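Local coordinates for protein polygalacturonase (Pectobacterium carotovorum subsp. carotovorum, PDB 1BHE) that hydrolyses the alpha-1,4 bonds between galacturonic acid units of polygalacturonic acid in plant cell walls, and takes part in maceration and soft rot, at residues A[16-21]-A[42-47]; A[321-326]-A[346-351]. One frame throughout, in Å; residues are numbered along the deposited sequence.

Contact 1: residues A[16-21]-A[42-47]; sequences TTLKAD and VRLSAG
T17 faces R43 and L18 faces L44 across two parallel strands, whose short axes approach to 4.8 Å with 25° between their directions. Four backbone bonds run the length of the pairing. R43 is gripped through both its N and its O, the first donating to T16 O (2.8 Å) and the second accepting from L18 N (2.8 Å). S45 N then donates to L18 O at 2.9 Å, and A20 N reaches S45 O at 3.0 Å, where the N-H...O angle falls to 150°, with the donor tilted 17° from the carbonyl plane. On one face, T17 lies alongside R43, its CG2, anti to the backbone N, reaching S45 OG at 3.5 Å. D68 takes the polar ends of this row, salt-bridged to R43 NE and hydrogen-bonded to S45 OG. On the other face L18 CD1 touches both V42 CG1 (3.8 Å) and L44 CD1 (3.9 Å); I29 and A32 of helix 26-33 and F52 of strand 51-58 also meet L18. K19 CB rests against G47 CA. The parallel pairing of strands 14-19 and 41-45, with helix 26-33 packed on the face carrying L18 and V42, belongs to one end of the right-handed parallel beta-helix of family 28.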
loop_
_atom_site.group_PDB
_atom_site.type_symbol
_atom_site.label_atom_id
_atom_site.label_comp_id
_atom_site.label_asym_id
_atom_site.label_seq_id
_atom_site.Cartn_x
_atom_site.Cartn_y
_atom_site.Cartn_z
ATOM N N THR A 16 2.179 -21.876 18.830
ATOM C CA THR A 16 2.765 -23.039 18.182
ATOM C C THR A 16 4.016 -22.606 17.420
ATOM O O THR A 16 4.068 -21.473 16.930
ATOM C CB THR A 16 1.767 -23.631 17.162
ATOM O OG1 THR A 16 0.602 -24.144 17.831
ATOM C CG2 THR A 16 2.364 -24.763 16.344
ATOM N N THR A 17 5.010 -23.481 17.327
ATOM C CA THR A 17 6.221 -23.156 16.576
ATOM C C THR A 17 6.411 -24.204 15.482
ATOM O O THR A 17 6.357 -25.400 15.775
ATOM C CB THR A 17 7.465 -23.055 17.463
ATOM O OG1 THR A 17 7.270 -22.012 18.431
ATOM C CG2 THR A 17 8.701 -22.712 16.638
ATOM N N LEU A 18 6.565 -23.758 14.244
ATOM C CA LEU A 18 6.749 -24.637 13.104
ATOM C C LEU A 18 8.166 -24.472 12.554
ATOM O O LEU A 18 8.730 -23.386 12.637
ATOM C CB LEU A 18 5.739 -24.354 11.986
ATOM C CG LEU A 18 4.253 -24.335 12.358
ATOM C CD1 LEU A 18 3.420 -23.783 11.207
ATOM C CD2 LEU A 18 3.755 -25.720 12.758
ATOM N N LYS A 19 8.761 -25.559 12.070
ATOM C CA LYS A 19 10.121 -25.525 11.534
ATOM C C LYS A 19 10.090 -25.848 10.044
ATOM O O LYS A 19 9.441 -26.804 9.622
ATOM C CB LYS A 19 11.033 -26.484 12.312
ATOM C CG LYS A 19 11.257 -26.029 13.748
ATOM C CD LYS A 19 12.419 -26.726 14.438
ATOM C CE LYS A 19 12.469 -26.339 15.912
ATOM N NZ LYS A 19 13.270 -27.300 16.728
ATOM N N ALA A 20 10.702 -24.992 9.230
ATOM C CA ALA A 20 10.635 -25.144 7.781
ATOM C C ALA A 20 11.449 -26.331 7.272
ATOM O O ALA A 20 12.546 -26.576 7.755
ATOM C CB ALA A 20 11.133 -23.880 7.092
ATOM N N ASP A 21 10.929 -27.012 6.265
ATOM C CA ASP A 21 11.624 -28.103 5.594
ATOM C C ASP A 21 11.479 -27.894 4.086
ATOM O O ASP A 21 11.297 -26.743 3.667
ATOM C CB ASP A 21 11.110 -29.469 6.013
ATOM C CG ASP A 21 9.610 -29.640 5.911
ATOM O OD1 ASP A 21 8.970 -29.109 4.980
ATOM O OD2 ASP A 21 9.067 -30.341 6.795
ATOM N N VAL A 42 1.310 -17.855 15.458
ATOM C CA VAL A 42 1.928 -19.074 14.934
ATOM C C VAL A 42 3.349 -18.617 14.586
ATOM O O VAL A 42 3.479 -17.622 13.865
ATOM C CB VAL A 42 1.214 -19.646 13.710
ATOM C CG1 VAL A 42 2.037 -20.674 12.946
ATOM C CG2 VAL A 42 -0.110 -20.258 14.171
ATOM N N ARG A 43 4.354 -19.275 15.142
ATOM C CA ARG A 43 5.741 -18.874 14.914
ATOM C C ARG A 43 6.404 -19.721 13.831
ATOM O O ARG A 43 6.349 -20.948 13.853
ATOM C CB ARG A 43 6.527 -18.975 16.231
ATOM C CG ARG A 43 7.983 -18.552 16.112
ATOM C CD ARG A 43 8.726 -18.547 17.442
ATOM N NE ARG A 43 10.146 -18.252 17.249
ATOM C CZ ARG A 43 11.125 -18.426 18.127
ATOM N NH1 ARG A 43 10.875 -18.880 19.349
ATOM N NH2 ARG A 43 12.376 -18.118 17.795
ATOM N N LEU A 44 7.005 -19.057 12.858
ATOM C CA LEU A 44 7.676 -19.694 11.734
ATOM C C LEU A 44 9.194 -19.606 11.932
ATOM O O LEU A 44 9.805 -18.544 11.814
ATOM C CB LEU A 44 7.246 -19.018 10.436
ATOM C CG LEU A 44 6.086 -19.570 9.615
ATOM C CD1 LEU A 44 5.016 -20.302 10.397
ATOM C CD2 LEU A 44 5.442 -18.446 8.796
ATOM N N SER A 45 9.775 -20.744 12.284
ATOM C CA SER A 45 11.201 -20.859 12.544
ATOM C C SER A 45 11.892 -21.767 11.529
ATOM O O SER A 45 11.261 -22.463 10.738
ATOM C CB SER A 45 11.420 -21.422 13.953
ATOM O OG SER A 45 10.911 -20.545 14.941
ATOM N N ALA A 46 13.223 -21.735 11.549
ATOM C CA ALA A 46 14.014 -22.544 10.631
ATOM C C ALA A 46 14.048 -24.012 11.049
ATOM O O ALA A 46 13.994 -24.345 12.229
ATOM C CB ALA A 46 15.446 -22.018 10.597
ATOM N N GLY A 47 14.153 -24.892 10.067
ATOM C CA GLY A 47 14.243 -26.338 10.305
ATOM C C GLY A 47 15.437 -26.816 9.456
ATOM O O GLY A 47 16.478 -26.158 9.471
#

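Contact 2: residues A[321-326]-A[346-351]; sequences NVPDWS and ENAKKP
The pyrrolidine ring of P323 meets two groups: its CG lies 4.0 Å from A348 CB, and its CD lies 3.5 Å from N347 O. Within the same segment P323 CB sits 3.5 Å above one face of the W325 indole, displaced toward the rim, which places the proline between the tryptophan and the 346-351 loop. V322 carries the rest of the contact. Its CG1, anti to the backbone N (chi1 168°), comes to 3.4 Å from N347 O, so this carbonyl oxygen is approached by carbons of both V322 and P323. V322 CG2 touches K349 CE at 3.8 Å, the two side chains crossing at about a right angle; the lysine chain, bent at chi2 and chi3, presents its aliphatic part to the valine. No direct hydrogen bond joins the segments. One water bridges them instead, donating to P323 O and accepting from K349 N, each at 2.9 Å. E346 O, near the proline ring, accepts a bond from T312 OG1, while W325 packs on T312 and V291. The contact joins the lead-in to strand 324-335 with the loop between strands 340-344 and 352-360, a loop-on-loop packing between successive coils of the parallel beta-helix.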
loop_
_atom_site.group_PDB
_atom_site.type_symbol
_atom_site.label_atom_id
_atom_site.label_comp_id
_atom_site.label_asym_id
_atom_site.label_seq_id
_atom_site.Cartn_x
_atom_site.Cartn_y
_atom_site.Cartn_z
ATOM N N ASN A 321 -18.223 13.317 -11.903
ATOM C CA ASN A 321 -17.703 13.569 -10.565
ATOM C C ASN A 321 -16.815 14.805 -10.537
ATOM O O ASN A 321 -15.996 15.062 -11.416
ATOM C CB ASN A 321 -16.968 12.341 -10.022
ATOM C CG ASN A 321 -17.925 11.190 -9.767
ATOM O OD1 ASN A 321 -18.553 11.131 -8.708
ATOM N ND2 ASN A 321 -18.060 10.282 -10.721
ATOM N N VAL A 322 -17.046 15.634 -9.525
ATOM C CA VAL A 322 -16.312 16.872 -9.320
ATOM C C VAL A 322 -15.515 16.782 -8.021
ATOM O O VAL A 322 -16.061 16.422 -6.980
ATOM C CB VAL A 322 -17.274 18.075 -9.253
ATOM C CG1 VAL A 322 -16.594 19.337 -8.745
ATOM C CG2 VAL A 322 -17.904 18.345 -10.615
ATOM N N PRO A 323 -14.250 17.163 -8.074
ATOM C CA PRO A 323 -13.399 17.199 -6.902
ATOM C C PRO A 323 -13.707 18.377 -5.990
ATOM O O PRO A 323 -13.812 19.516 -6.453
ATOM C CB PRO A 323 -11.994 17.346 -7.485
ATOM C CG PRO A 323 -12.206 18.099 -8.759
ATOM C CD PRO A 323 -13.534 17.627 -9.290
ATOM N N ASP A 324 -13.841 18.110 -4.697
ATOM C CA ASP A 324 -14.094 19.148 -3.703
ATOM C C ASP A 324 -12.977 19.030 -2.663
ATOM O O ASP A 324 -13.087 18.334 -1.658
ATOM C CB ASP A 324 -15.463 19.052 -3.051
ATOM C CG ASP A 324 -15.708 20.143 -2.028
ATOM O OD1 ASP A 324 -14.914 21.104 -1.947
ATOM O OD2 ASP A 324 -16.706 20.048 -1.284
ATOM N N TRP A 325 -11.821 19.557 -3.049
ATOM C CA TRP A 325 -10.599 19.435 -2.262
ATOM C C TRP A 325 -10.293 20.740 -1.541
ATOM O O TRP A 325 -10.191 21.794 -2.174
ATOM C CB TRP A 325 -9.459 18.988 -3.182
ATOM C CG TRP A 325 -9.663 17.706 -3.936
ATOM C CD1 TRP A 325 -10.653 16.779 -3.789
ATOM C CD2 TRP A 325 -8.804 17.170 -4.957
ATOM N NE1 TRP A 325 -10.498 15.730 -4.651
ATOM C CE2 TRP A 325 -9.356 15.945 -5.377
ATOM C CE3 TRP A 325 -7.623 17.610 -5.560
ATOM C CZ2 TRP A 325 -8.781 15.157 -6.375
ATOM C CZ3 TRP A 325 -7.048 16.826 -6.540
ATOM C CH2 TRP A 325 -7.626 15.614 -6.942
ATOM N N SER A 326 -10.177 20.684 -0.214
ATOM C CA SER A 326 -9.902 21.892 0.558
ATOM C C SER A 326 -9.090 21.616 1.815
ATOM O O SER A 326 -8.859 20.471 2.200
ATOM C CB SER A 326 -11.210 22.609 0.903
ATOM O OG SER A 326 -12.056 21.803 1.704
ATOM N N GLU A 346 -8.568 21.508 -12.868
ATOM C CA GLU A 346 -9.609 21.415 -13.894
ATOM C C GLU A 346 -10.780 20.613 -13.358
ATOM O O GLU A 346 -10.600 19.679 -12.569
ATOM C CB GLU A 346 -9.022 20.764 -15.146
ATOM C CG GLU A 346 -9.904 20.724 -16.378
ATOM C CD GLU A 346 -9.237 20.022 -17.549
ATOM O OE1 GLU A 346 -8.045 20.285 -17.818
ATOM O OE2 GLU A 346 -9.898 19.202 -18.220
ATOM N N ASN A 347 -12.015 20.964 -13.695
ATOM C CA ASN A 347 -13.200 20.247 -13.245
ATOM C C ASN A 347 -13.639 20.579 -11.825
ATOM O O ASN A 347 -14.710 20.128 -11.406
ATOM C CB ASN A 347 -13.030 18.731 -13.394
ATOM C CG ASN A 347 -13.071 18.245 -14.828
ATOM O OD1 ASN A 347 -13.761 18.794 -15.686
ATOM N ND2 ASN A 347 -12.311 17.189 -15.108
ATOM N N ALA A 348 -12.885 21.360 -11.071
ATOM C CA ALA A 348 -13.297 21.845 -9.762
ATOM C C ALA A 348 -14.116 23.118 -9.968
ATOM O O ALA A 348 -13.682 24.000 -10.713
ATOM C CB ALA A 348 -12.097 22.140 -8.881
ATOM N N LYS A 349 -15.272 23.216 -9.330
ATOM C CA LYS A 349 -16.134 24.384 -9.479
ATOM C C LYS A 349 -15.373 25.688 -9.299
ATOM O O LYS A 349 -15.433 26.570 -10.155
ATOM C CB LYS A 349 -17.312 24.307 -8.505
ATOM C CG LYS A 349 -18.210 23.102 -8.724
ATOM C CD LYS A 349 -19.082 23.258 -9.956
ATOM C CE LYS A 349 -19.195 21.956 -10.730
ATOM N NZ LYS A 349 -19.898 22.148 -12.029
ATOM N N LYS A 350 -14.674 25.841 -8.184
ATOM C CA LYS A 350 -13.872 27.022 -7.909
ATOM C C LYS A 350 -12.404 26.609 -7.823
ATOM O O LYS A 350 -12.100 25.425 -7.681
ATOM C CB LYS A 350 -14.294 27.694 -6.603
ATOM C CG LYS A 350 -15.746 28.137 -6.562
ATOM C CD LYS A 350 -16.302 28.100 -5.144
ATOM C CE LYS A 350 -17.508 27.179 -5.056
ATOM N NZ LYS A 350 -18.776 27.894 -5.369
ATOM N N PRO A 351 -11.504 27.578 -7.910
ATOM C CA PRO A 351 -10.082 27.318 -7.812
ATOM C C PRO A 351 -9.740 26.594 -6.515
ATOM O O PRO A 351 -10.240 26.969 -5.451
ATOM C CB PRO A 351 -9.433 28.693 -7.838
ATOM C CG PRO A 351 -10.465 29.646 -8.312
ATOM C CD PRO A 351 -11.807 29.019 -8.077
HETATM O O HOH W 1 -15.646 21.686 -6.894
#

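Contacts 1 and 2 lie on opposite sides of the chain's centre, their centres about 53 Å apart, and share no strand. Contact 1 is partly buried and pairs strand with strand, burying 469 Å² with continuous backbone hydrogen bonding. Contact 2 is a surface contact of 210 Å² in which the touching residues are loop, so carbon packing and a single water replace the direct backbone ladder. Polar side chains also differ in their use: R43 and S45 of contact 1 meet D68, just beyond strand 64-67, whereas K349 of contact 2 contributes its aliphatic chain. Both lie away from the probable catalytic residues, one joining paired strands and the other the loops leading between strands.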